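Local coordinates for flagella basal body P-ring formation protein flgA (Salmonella typhimurium, PDB 3TEE), which acts as a periplasmic chaperone-like protein involved in assembly of the flagellar P-ring, perhaps as a modulator of that process, at residues A5-W10 against V53-R58; R107-L110 against Q114-D117; W139-G144 against G192-N197. All blocks are in the same frame, centred on the assembly; numbering follows the deposited sequence.

Contact 1 (A5-W10 against V53-R58)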
ATOM      1  N   ALA A   5      22.456   8.892 -22.958  1.00 28.13           N
ATOM      2  CA  ALA A   5      21.828   7.717 -23.590  1.00 28.48           C
ATOM      3  C   ALA A   5      21.815   6.519 -22.593  1.00 30.18           C
ATOM      4  O   ALA A   5      20.819   5.820 -22.481  1.00 27.68           O
ATOM      5  CB  ALA A   5      22.608   7.340 -24.847  1.00 28.90           C
ATOM      6  N   GLN A   6      22.925   6.318 -21.869  1.00 26.31           N
ATOM      7  CA  GLN A   6      23.048   5.243 -20.883  1.00 25.70           C
ATOM      8  C   GLN A   6      22.099   5.464 -19.722  1.00 27.45           C
ATOM      9  O   GLN A   6      21.367   4.540 -19.371  1.00 27.57           O
ATOM     10  CB  GLN A   6      24.502   5.158 -20.385  1.00 26.74           C
ATOM     11  CG  GLN A   6      25.475   4.632 -21.442  1.00 33.95           C
ATOM     12  CD  GLN A   6      26.906   4.561 -20.917  1.00 45.15           C
ATOM     13  OE1 GLN A   6      27.196   4.999 -19.817  1.00 45.02           O
ATOM     14  NE2 GLN A   6      27.835   4.040 -21.696  1.00 34.56           N
ATOM     15  N   LEU A   7      22.068   6.669 -19.147  1.00 26.08           N
ATOM     16  CA  LEU A   7      21.121   6.970 -18.066  1.00 28.13           C
ATOM     17  C   LEU A   7      19.676   6.842 -18.538  1.00 30.33           C
ATOM     18  O   LEU A   7      18.860   6.341 -17.777  1.00 28.73           O
ATOM     19  CB  LEU A   7      21.341   8.377 -17.463  1.00 29.01           C
ATOM     20  CG  LEU A   7      22.614   8.535 -16.596  1.00 34.41           C
ATOM     21  CD1 LEU A   7      22.918   9.994 -16.383  1.00 34.97           C
ATOM     22  CD2 LEU A   7      22.475   7.794 -15.253  1.00 36.91           C
ATOM     23  N   THR A   8      19.358   7.320 -19.767  1.00 27.97           N
ATOM     24  CA  THR A   8      17.994   7.219 -20.333  1.00 27.69           C
ATOM     25  C   THR A   8      17.563   5.745 -20.445  1.00 27.88           C
ATOM     26  O   THR A   8      16.451   5.395 -20.032  1.00 25.67           O
ATOM     27  CB  THR A   8      17.893   7.985 -21.673  1.00 32.30           C
ATOM     28  OG1 THR A   8      18.161   9.380 -21.422  1.00 27.27           O
ATOM     29  CG2 THR A   8      16.516   7.801 -22.349  1.00 28.72           C
ATOM     30  N   THR A   9      18.446   4.896 -20.986  1.00 25.17           N
ATOM     31  CA  THR A   9      18.198   3.450 -21.082  1.00 25.61           C
ATOM     32  C   THR A   9      18.105   2.833 -19.664  1.00 28.29           C
ATOM     33  O   THR A   9      17.201   2.036 -19.398  1.00 25.62           O
ATOM     34  CB  THR A   9      19.274   2.762 -21.977  1.00 29.45           C
ATOM     35  OG1 THR A   9      19.132   3.248 -23.309  1.00 30.66           O
ATOM     36  CG2 THR A   9      19.146   1.226 -21.989  1.00 26.80           C
ATOM     37  N   TRP A  10      19.025   3.198 -18.758  1.00 27.24           N
ATOM     38  CA  TRP A  10      18.990   2.631 -17.409  1.00 28.39           C
ATOM     39  C   TRP A  10      17.654   2.940 -16.690  1.00 29.51           C
ATOM     40  O   TRP A  10      16.976   2.007 -16.240  1.00 28.75           O
ATOM     41  CB  TRP A  10      20.202   3.096 -16.587  1.00 28.35           C
ATOM     42  CG  TRP A  10      20.371   2.388 -15.280  1.00 30.31           C
ATOM     43  CD1 TRP A  10      20.846   1.123 -15.087  1.00 34.17           C
ATOM     44  CD2 TRP A  10      20.232   2.968 -13.986  1.00 30.14           C
ATOM     45  NE1 TRP A  10      20.957   0.861 -13.739  1.00 34.52           N
ATOM     46  CE2 TRP A  10      20.564   1.969 -13.038  1.00 34.67           C
ATOM     47  CE3 TRP A  10      19.833   4.239 -13.528  1.00 31.46           C
ATOM     48  CZ2 TRP A  10      20.555   2.210 -11.659  1.00 33.57           C
ATOM     49  CZ3 TRP A  10      19.789   4.465 -12.153  1.00 33.38           C
ATOM     50  CH2 TRP A  10      20.136   3.452 -11.240  1.00 33.96           C
ATOM     51  N   VAL A  53      16.665  12.932  -8.594  1.00 33.63           N
ATOM     52  CA  VAL A  53      17.279  11.810  -7.894  1.00 33.18           C
ATOM     53  C   VAL A  53      18.796  11.873  -7.943  1.00 34.09           C
ATOM     54  O   VAL A  53      19.368  12.507  -8.826  1.00 32.97           O
ATOM     55  CB  VAL A  53      16.741  10.427  -8.368  1.00 38.66           C
ATOM     56  CG1 VAL A  53      15.218  10.291  -8.157  1.00 38.54           C
ATOM     57  CG2 VAL A  53      17.109  10.152  -9.817  1.00 38.04           C
ATOM     58  N   ASN A  54      19.447  11.159  -7.026  1.00 32.23           N
ATOM     59  CA  ASN A  54      20.899  11.081  -7.032  1.00 33.51           C
ATOM     60  C   ASN A  54      21.276   9.708  -7.573  1.00 37.05           C
ATOM     61  O   ASN A  54      20.682   8.701  -7.181  1.00 37.02           O
ATOM     62  CB  ASN A  54      21.477  11.291  -5.617  1.00 36.73           C
ATOM     63  CG  ASN A  54      21.155  12.662  -5.039  1.00 57.13           C
ATOM     64  OD1 ASN A  54      21.350  13.700  -5.678  1.00 49.40           O
ATOM     65  ND2 ASN A  54      20.646  12.688  -3.814  1.00 54.34           N
ATOM     66  N   VAL A  55      22.227   9.675  -8.501  1.00 32.77           N
ATOM     67  CA  VAL A  55      22.710   8.417  -9.082  1.00 31.31           C
ATOM     68  C   VAL A  55      24.191   8.308  -8.796  1.00 31.99           C
ATOM     69  O   VAL A  55      24.937   9.235  -9.116  1.00 31.55           O
ATOM     70  CB  VAL A  55      22.451   8.347 -10.609  1.00 34.99           C
ATOM     71  CG1 VAL A  55      23.112   7.107 -11.237  1.00 34.19           C
ATOM     72  CG2 VAL A  55      20.961   8.378 -10.915  1.00 35.02           C
ATOM     73  N   VAL A  56      24.619   7.156  -8.275  1.00 28.29           N
ATOM     74  CA  VAL A  56      26.023   6.869  -8.066  1.00 29.65           C
ATOM     75  C   VAL A  56      26.514   6.237  -9.380  1.00 33.89           C
ATOM     76  O   VAL A  56      25.870   5.330  -9.905  1.00 31.88           O
ATOM     77  CB  VAL A  56      26.276   5.964  -6.831  1.00 35.10           C
ATOM     78  CG1 VAL A  56      27.752   5.563  -6.742  1.00 35.01           C
ATOM     79  CG2 VAL A  56      25.843   6.688  -5.550  1.00 35.71           C
ATOM     80  N   ALA A  57      27.601   6.768  -9.942  1.00 31.04           N
ATOM     81  CA  ALA A  57      28.174   6.237 -11.184  1.00 30.13           C
ATOM     82  C   ALA A  57      29.605   5.846 -10.877  1.00 33.40           C
ATOM     83  O   ALA A  57      30.423   6.700 -10.500  1.00 31.53           O
ATOM     84  CB  ALA A  57      28.125   7.286 -12.292  1.00 29.45           C
ATOM     85  N   ARG A  58      29.900   4.543 -10.963  1.00 30.05           N
ATOM     86  CA  ARG A  58      31.230   4.057 -10.618  1.00 30.78           C
ATOM     87  C   ARG A  58      32.038   3.695 -11.833  1.00 33.48           C
ATOM     88  O   ARG A  58      31.506   3.095 -12.753  1.00 32.63           O
ATOM     89  CB  ARG A  58      31.153   2.817  -9.702  1.00 33.06           C
ATOM     90  CG  ARG A  58      30.695   3.101  -8.268  1.00 36.42           C
ATOM     91  CD  ARG A  58      30.812   1.812  -7.458  1.00 39.44           C
ATOM     92  NE  ARG A  58      30.581   1.999  -6.023  1.00 43.72           N
ATOM     93  CZ  ARG A  58      29.380   2.069  -5.464  1.00 52.15           C
ATOM     94  NH1 ARG A  58      29.261   2.231  -4.154  1.00 43.03           N
ATOM     95  NH2 ARG A  58      28.287   1.997  -6.211  1.00 41.89           N
TER
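Leu7 and Val55 mark the closest approach of the two backbones, yet their CA atoms are still 9.2 Å apart: a helix lies over a strand at a distance that only side chains can span. Residues 5-10 form part of helix 2-14, with regular turns such as the hydrogen bond from Trp10 N to Gln6 O, 2.8 Å. Residues 53-58 are extended, and their main chain is engaged with its neighbours in the sheet: Val55 pairs with Leu66 and Val56 with Ser42. Leu7 and Trp10 stand one helical turn apart and project from the same side of the helix toward Val55. The beta-branched residue answers with both methyls. CG1 of Val55, anti to its backbone N (chi1 173°), meets CD2 of Leu7 at 4.1 Å, the two side chains passing in opposite directions. CG2 turns to Trp10, whose CZ3 comes within 4.3 Å at an oblique angle to the indole ring. This is the packing of an N-terminal helix on one face of an antiparallel sheet, in which strand 53-59 lies between strands 40-42 and 62-79. The indole reaches the sheet because chi1 of Trp10, -170°, directs CG away from the backbone N. Phe41 meets this ring with its plane turned by about 60°, and also touches Leu7, while Phe11 adds a further aromatic group against Val55. Valine suits a strand position facing a helix, being compact and apolar, whereas leucine and tryptophan supply the length needed to bridge the gap. Just beyond the segment, Cys59 is joined by a disulfide to Cys36.

Contact 2 (R107-L110 against Q114-D117)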
ATOM      1  N   ARG A 107       2.663   9.353  -2.303  1.00 41.04           N
ATOM      2  CA  ARG A 107       1.992   8.061  -2.177  1.00 41.54           C
ATOM      3  C   ARG A 107       0.712   7.930  -3.041  1.00 41.73           C
ATOM      4  O   ARG A 107      -0.310   7.431  -2.566  1.00 40.93           O
ATOM      5  CB  ARG A 107       1.716   7.723  -0.696  1.00 45.95           C
ATOM      6  CG  ARG A 107       2.986   7.408   0.113  1.00 62.36           C
ATOM      7  CD  ARG A 107       2.684   7.310   1.598  1.00 74.53           C
ATOM      8  NE  ARG A 107       2.076   6.028   1.956  1.00 84.95           N
ATOM      9  CZ  ARG A 107       1.239   5.851   2.974  1.00104.29           C
ATOM     10  NH1 ARG A 107       0.882   6.879   3.736  1.00 90.70           N
ATOM     11  NH2 ARG A 107       0.738   4.650   3.228  1.00 96.89           N
ATOM     12  N   THR A 108       0.778   8.381  -4.301  1.00 36.05           N
ATOM     13  CA  THR A 108      -0.349   8.216  -5.222  1.00 35.28           C
ATOM     14  C   THR A 108      -0.351   6.739  -5.599  1.00 37.24           C
ATOM     15  O   THR A 108       0.709   6.176  -5.911  1.00 35.74           O
ATOM     16  CB  THR A 108      -0.205   9.112  -6.477  1.00 37.48           C
ATOM     17  OG1 THR A 108      -0.268  10.475  -6.073  1.00 32.36           O
ATOM     18  CG2 THR A 108      -1.299   8.836  -7.536  1.00 36.49           C
ATOM     19  N   VAL A 109      -1.539   6.125  -5.600  1.00 32.45           N
ATOM     20  CA  VAL A 109      -1.704   4.736  -6.011  1.00 32.55           C
ATOM     21  C   VAL A 109      -1.431   4.640  -7.524  1.00 38.20           C
ATOM     22  O   VAL A 109      -1.978   5.425  -8.300  1.00 35.46           O
ATOM     23  CB  VAL A 109      -3.105   4.182  -5.634  1.00 36.11           C
ATOM     24  CG1 VAL A 109      -3.274   2.754  -6.144  1.00 36.78           C
ATOM     25  CG2 VAL A 109      -3.338   4.242  -4.124  1.00 35.35           C
ATOM     26  N   LEU A 110      -0.579   3.689  -7.939  1.00 36.85           N
ATOM     27  CA  LEU A 110      -0.259   3.541  -9.359  1.00 38.65           C
ATOM     28  C   LEU A 110      -0.931   2.327  -9.972  1.00 46.82           C
ATOM     29  O   LEU A 110      -1.278   2.324 -11.161  1.00 46.99           O
ATOM     30  CB  LEU A 110       1.266   3.475  -9.577  1.00 38.79           C
ATOM     31  CG  LEU A 110       2.097   4.636  -9.032  1.00 42.18           C
ATOM     32  CD1 LEU A 110       3.570   4.396  -9.274  1.00 42.64           C
ATOM     33  CD2 LEU A 110       1.643   5.988  -9.610  1.00 40.62           C
ATOM     34  N   GLN A 114      -4.332  -2.174  -6.024  1.00 52.95           N
ATOM     35  CA  GLN A 114      -4.164  -1.645  -4.657  1.00 53.38           C
ATOM     36  C   GLN A 114      -5.457  -1.018  -4.090  1.00 57.51           C
ATOM     37  O   GLN A 114      -5.544  -0.837  -2.878  1.00 58.97           O
ATOM     38  CB  GLN A 114      -3.045  -0.575  -4.591  1.00 54.60           C
ATOM     39  CG  GLN A 114      -1.653  -0.962  -5.117  1.00 63.97           C
ATOM     40  CD  GLN A 114      -0.681   0.195  -4.949  1.00 76.26           C
ATOM     41  OE1 GLN A 114      -0.421   0.637  -3.819  1.00 77.00           O
ATOM     42  NE2 GLN A 114      -0.136   0.742  -6.066  1.00 48.17           N
ATOM     43  N   ILE A 115      -6.420  -0.622  -4.955  1.00 52.22           N
ATOM     44  CA  ILE A 115      -7.673   0.016  -4.525  1.00 51.56           C
ATOM     45  C   ILE A 115      -8.867  -0.947  -4.379  1.00 57.08           C
ATOM     46  O   ILE A 115      -9.996  -0.511  -4.154  1.00 56.07           O
ATOM     47  CB  ILE A 115      -7.996   1.392  -5.211  1.00 53.51           C
ATOM     48  CG1 ILE A 115      -8.173   1.301  -6.743  1.00 52.58           C
ATOM     49  CG2 ILE A 115      -6.951   2.440  -4.855  1.00 53.99           C
ATOM     50  CD1 ILE A 115      -9.498   0.638  -7.268  1.00 55.77           C
ATOM     51  N   GLN A 116      -8.608  -2.261  -4.506  1.00 56.27           N
ATOM     52  CA  GLN A 116      -9.626  -3.297  -4.315  1.00 57.82           C
ATOM     53  C   GLN A 116     -10.043  -3.282  -2.838  1.00 60.83           C
ATOM     54  O   GLN A 116      -9.184  -3.227  -1.960  1.00 61.52           O
ATOM     55  CB  GLN A 116      -9.084  -4.677  -4.721  1.00 60.40           C
ATOM     56  CG  GLN A 116      -9.010  -4.880  -6.238  1.00 77.55           C
ATOM     57  CD  GLN A 116      -8.543  -6.267  -6.615  1.00 98.37           C
ATOM     58  OE1 GLN A 116      -8.922  -7.275  -6.001  1.00 95.93           O
ATOM     59  NE2 GLN A 116      -7.736  -6.352  -7.660  1.00 88.44           N
ATOM     60  N   ASP A 117     -11.346  -3.217  -2.574  1.00 57.83           N
ATOM     61  CA  ASP A 117     -11.909  -3.111  -1.215  1.00 58.49           C
ATOM     62  C   ASP A 117     -11.457  -1.861  -0.409  1.00 58.08           C
ATOM     63  O   ASP A 117     -11.500  -1.874   0.823  1.00 57.99           O
ATOM     64  CB  ASP A 117     -11.767  -4.424  -0.408  1.00 61.91           C
ATOM     65  CG  ASP A 117     -12.876  -5.408  -0.695  1.00 77.58           C
ATOM     66  OD1 ASP A 117     -13.995  -5.206  -0.177  1.00 79.40           O
ATOM     67  OD2 ASP A 117     -12.635  -6.363  -1.468  1.00 85.87           O
TER
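Val109 packs against Gln114 and Ile115, residues that follow it closely in the same loop, and the buried part of the contact is made almost wholly by its two methyl groups. CG1 does most of the touching: it rests 3.7 Å from Gln114 CB and 3.9 Å from Ile115 CG2. CG2 of Val109 also approaches that isoleucine methyl, so the tip of one branched residue is fitted against a branch of another. With chi1 of 62°, Ile115 places its CG1 between the backbone N and the carbonyl carbon; CG2 is then left to face Val109, while the longer arm leads away and the residue packs on Ile135. Between strands 94-100 and 118-120 the chain turns sharply, through a short 3-10 segment that ends at Ile115, and the CA atoms of Val109 and Gln114 come to 7.0 Å. The loop belongs to the family region of the P-ring chaperones, related to SAF domains. Val109 is tied down by backbone hydrogen bonds with Val77 and Val130, and its compact apolar side chain is appropriate to a buried site. On the outer side the packing changes character. Gln114 is exposed, and its extended chain runs past Val109 in the opposite sense: CB and the amide carbon CD, 3.8 Å from Val109 CG1, flank the valine, and the amide group ends beside the main chain of Leu110. A long side chain, apolar near the backbone and polar at its end, suits such a border. Leu110 takes part mainly through its main chain; its side chain turns away, to Tyr76 and Trp50, near a bound glycerol.

Contact 3 (W139-G144 against G192-N197)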
ATOM      1  N   TRP A 139     -14.368  -2.251   6.050  1.00 50.47           N
ATOM      2  CA  TRP A 139     -14.578  -2.955   7.314  1.00 50.38           C
ATOM      3  C   TRP A 139     -15.213  -4.307   7.019  1.00 56.20           C
ATOM      4  O   TRP A 139     -16.325  -4.353   6.489  1.00 58.66           O
ATOM      5  CB  TRP A 139     -15.476  -2.156   8.264  1.00 48.36           C
ATOM      6  CG  TRP A 139     -15.012  -0.770   8.625  1.00 48.02           C
ATOM      7  CD1 TRP A 139     -15.794   0.341   8.731  1.00 50.52           C
ATOM      8  CD2 TRP A 139     -13.693  -0.376   9.043  1.00 47.38           C
ATOM      9  NE1 TRP A 139     -15.050   1.401   9.190  1.00 49.76           N
ATOM     10  CE2 TRP A 139     -13.755   0.993   9.377  1.00 50.91           C
ATOM     11  CE3 TRP A 139     -12.473  -1.056   9.201  1.00 49.21           C
ATOM     12  CZ2 TRP A 139     -12.643   1.698   9.856  1.00 50.60           C
ATOM     13  CZ3 TRP A 139     -11.362  -0.351   9.648  1.00 50.81           C
ATOM     14  CH2 TRP A 139     -11.447   1.018   9.947  1.00 51.22           C
ATOM     15  N   ARG A 140     -14.511  -5.406   7.327  1.00 51.06           N
ATOM     16  CA  ARG A 140     -15.081  -6.750   7.158  1.00 51.03           C
ATOM     17  C   ARG A 140     -16.074  -6.963   8.308  1.00 55.05           C
ATOM     18  O   ARG A 140     -17.137  -7.560   8.124  1.00 56.55           O
ATOM     19  CB  ARG A 140     -13.975  -7.831   7.165  1.00 50.35           C
ATOM     20  CG  ARG A 140     -14.462  -9.271   6.921  1.00 56.03           C
ATOM     21  CD  ARG A 140     -15.087  -9.477   5.549  1.00 62.89           C
ATOM     22  NE  ARG A 140     -15.884 -10.706   5.454  1.00 62.19           N
ATOM     23  CZ  ARG A 140     -17.179 -10.794   5.747  1.00 78.40           C
ATOM     24  NH1 ARG A 140     -17.839  -9.736   6.199  1.00 68.90           N
ATOM     25  NH2 ARG A 140     -17.818 -11.945   5.603  1.00 71.42           N
ATOM     26  N   VAL A 141     -15.741  -6.398   9.475  1.00 48.36           N
ATOM     27  CA  VAL A 141     -16.565  -6.457  10.668  1.00 47.95           C
ATOM     28  C   VAL A 141     -16.907  -5.018  11.065  1.00 49.88           C
ATOM     29  O   VAL A 141     -16.016  -4.171  11.128  1.00 48.95           O
ATOM     30  CB  VAL A 141     -15.816  -7.262  11.774  1.00 51.23           C
ATOM     31  CG1 VAL A 141     -16.307  -6.923  13.163  1.00 50.91           C
ATOM     32  CG2 VAL A 141     -15.904  -8.762  11.514  1.00 50.89           C
ATOM     33  N   LYS A 142     -18.192  -4.742  11.293  1.00 47.43           N
ATOM     34  CA  LYS A 142     -18.648  -3.412  11.707  1.00 48.22           C
ATOM     35  C   LYS A 142     -19.169  -3.426  13.137  1.00 52.72           C
ATOM     36  O   LYS A 142     -19.728  -4.428  13.555  1.00 53.41           O
ATOM     37  CB  LYS A 142     -19.727  -2.867  10.750  1.00 51.05           C
ATOM     38  CG  LYS A 142     -19.212  -2.662   9.315  1.00 58.90           C
ATOM     39  CD  LYS A 142     -20.342  -2.338   8.353  1.00 72.17           C
ATOM     40  CE  LYS A 142     -19.834  -2.206   6.935  1.00 90.26           C
ATOM     41  NZ  LYS A 142     -20.946  -2.103   5.954  1.00101.09           N
ATOM     42  N   ALA A 143     -18.993  -2.316  13.883  1.00 49.66           N
ATOM     43  CA  ALA A 143     -19.474  -2.181  15.255  1.00 50.41           C
ATOM     44  C   ALA A 143     -20.991  -2.466  15.322  1.00 55.44           C
ATOM     45  O   ALA A 143     -21.749  -1.960  14.490  1.00 55.13           O
ATOM     46  CB  ALA A 143     -19.165  -0.788  15.776  1.00 50.93           C
ATOM     47  N   GLY A 144     -21.391  -3.342  16.244  1.00 51.27           N
ATOM     48  CA  GLY A 144     -22.786  -3.729  16.447  1.00 51.37           C
ATOM     49  C   GLY A 144     -23.214  -4.985  15.709  1.00 56.82           C
ATOM     50  O   GLY A 144     -24.285  -5.532  15.983  1.00 58.48           O
ATOM     51  N   GLY A 192     -15.298 -12.899   8.019  1.00 64.22           N
ATOM     52  CA  GLY A 192     -15.863 -12.015   9.033  1.00 62.47           C
ATOM     53  C   GLY A 192     -15.894 -12.642  10.418  1.00 63.17           C
ATOM     54  O   GLY A 192     -16.619 -12.169  11.296  1.00 61.76           O
ATOM     55  N   ASN A 193     -15.118 -13.730  10.615  1.00 58.35           N
ATOM     56  CA  ASN A 193     -15.013 -14.413  11.906  1.00 57.58           C
ATOM     57  C   ASN A 193     -13.879 -13.779  12.702  1.00 57.85           C
ATOM     58  O   ASN A 193     -12.950 -13.214  12.121  1.00 57.48           O
ATOM     59  CB  ASN A 193     -14.712 -15.913  11.720  1.00 58.44           C
ATOM     60  CG  ASN A 193     -15.725 -16.699  10.921  1.00 72.90           C
ATOM     61  OD1 ASN A 193     -16.945 -16.527  11.051  1.00 65.03           O
ATOM     62  ND2 ASN A 193     -15.230 -17.637  10.126  1.00 62.91           N
ATOM     63  N   ILE A 194     -13.933 -13.916  14.026  1.00 51.51           N
ATOM     64  CA  ILE A 194     -12.914 -13.406  14.929  1.00 49.37           C
ATOM     65  C   ILE A 194     -12.123 -14.614  15.417  1.00 52.26           C
ATOM     66  O   ILE A 194     -12.682 -15.481  16.095  1.00 50.45           O
ATOM     67  CB  ILE A 194     -13.594 -12.630  16.086  1.00 51.97           C
ATOM     68  CG1 ILE A 194     -14.582 -11.527  15.579  1.00 52.02           C
ATOM     69  CG2 ILE A 194     -12.594 -12.159  17.157  1.00 51.56           C
ATOM     70  CD1 ILE A 194     -14.146 -10.573  14.560  1.00 54.14           C
ATOM     71  N   LEU A 195     -10.829 -14.672  15.066  1.00 50.12           N
ATOM     72  CA  LEU A 195      -9.982 -15.807  15.426  1.00 51.21           C
ATOM     73  C   LEU A 195      -9.103 -15.551  16.631  1.00 53.81           C
ATOM     74  O   LEU A 195      -8.428 -14.523  16.712  1.00 50.66           O
ATOM     75  CB  LEU A 195      -9.130 -16.300  14.226  1.00 51.67           C
ATOM     76  CG  LEU A 195      -9.851 -16.552  12.889  1.00 57.21           C
ATOM     77  CD1 LEU A 195      -8.850 -16.937  11.789  1.00 57.72           C
ATOM     78  CD2 LEU A 195     -10.943 -17.626  13.014  1.00 59.59           C
ATOM     79  N   ILE A 196      -9.109 -16.513  17.563  1.00 51.79           N
ATOM     80  CA  ILE A 196      -8.297 -16.508  18.779  1.00 52.82           C
ATOM     81  C   ILE A 196      -7.453 -17.784  18.778  1.00 61.54           C
ATOM     82  O   ILE A 196      -7.992 -18.869  18.564  1.00 61.21           O
ATOM     83  CB  ILE A 196      -9.163 -16.402  20.077  1.00 55.47           C
ATOM     84  CG1 ILE A 196     -10.034 -15.131  20.083  1.00 54.49           C
ATOM     85  CG2 ILE A 196      -8.289 -16.500  21.345  1.00 55.86           C
ATOM     86  CD1 ILE A 196     -11.019 -15.004  21.253  1.00 55.25           C
ATOM     87  N   ASN A 197      -6.140 -17.651  19.019  1.00 62.18           N
ATOM     88  CA  ASN A 197      -5.204 -18.774  19.107  1.00 63.97           C
ATOM     89  C   ASN A 197      -4.665 -18.856  20.536  1.00 71.53           C
ATOM     90  O   ASN A 197      -4.055 -17.896  21.012  1.00 71.99           O
ATOM     91  CB  ASN A 197      -4.066 -18.610  18.099  1.00 67.17           C
ATOM     92  CG  ASN A 197      -4.486 -18.841  16.670  1.00103.13           C
ATOM     93  OD1 ASN A 197      -4.802 -19.964  16.256  1.00101.59           O
ATOM     94  ND2 ASN A 197      -4.472 -17.781  15.874  1.00 97.18           N
TER
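Arg140 lies along Gly192, where the two backbones are closest, their CA atoms 5.6 Å apart. CB already points toward the other segment, and CG, anti to the backbone N (chi1 -177°), carries the chain on. The first atom in contact is CG, 3.7 Å from Gly192 CA. A bend at chi2, 63°, then folds the chain over the glycine: CD carries it round, and NE arrives 3.4 Å from Gly192 N. Both are donors, so no hydrogen bond forms between them; the amide N sits over one face of the guanidinium, and NE gives its hydrogen bond to Ser190 O instead. Beyond NE the guanidinium spreads flat, with Gly192 CA over the centre of that face, 3.7 Å from its plane, and with NH2 3.6 Å from Gly192 N. Such a close approach of a flat group to the main chain is natural at glycine, which has no side chain to stand in the way, and whose positive phi of 80° this residue adopts most easily. Arg140 and Val141 form a classic beta bulge opposite Ala168, and both touch Val188. Val141 makes the buried half of the contact. Its CG2 sits 3.5 Å from Gly192 O and 4.0 Å from Ile194 CD1, the two side chains crossing at about a right angle. Branched apolar residues suit this buried place, where Ile194 of strand 194-197 also packs on Ala174 and Val176. No hydrogen bond links the two segments directly: the contact rests on van der Waals packing of a flat cation over a peptide and of methyl on methyl, while the bond from Arg140 to Ser190 would fix the direction of the guanidinium.

How the contacts relate
The three contacts follow one another along the chain, each closing before the next opens, and they are spread through an elongated molecule. Contact 1 belongs to the N-terminal helix and its antiparallel sheet; contact 3 lies in the C-terminal sheet region, on the opposite side of the chain's centre, with about 49 Å between the two centres. Contact 2 occupies the middle, about 29 Å from the centre of contact 1 and 24 Å from that of contact 3. Strand 62-79 connects the first two, pairing with strand 53-59 and then reaching the loop of contact 2. No contacts touch one another, an extended arrangement consistent with the open form of a protein whose flexibility regulates P-ring assembly.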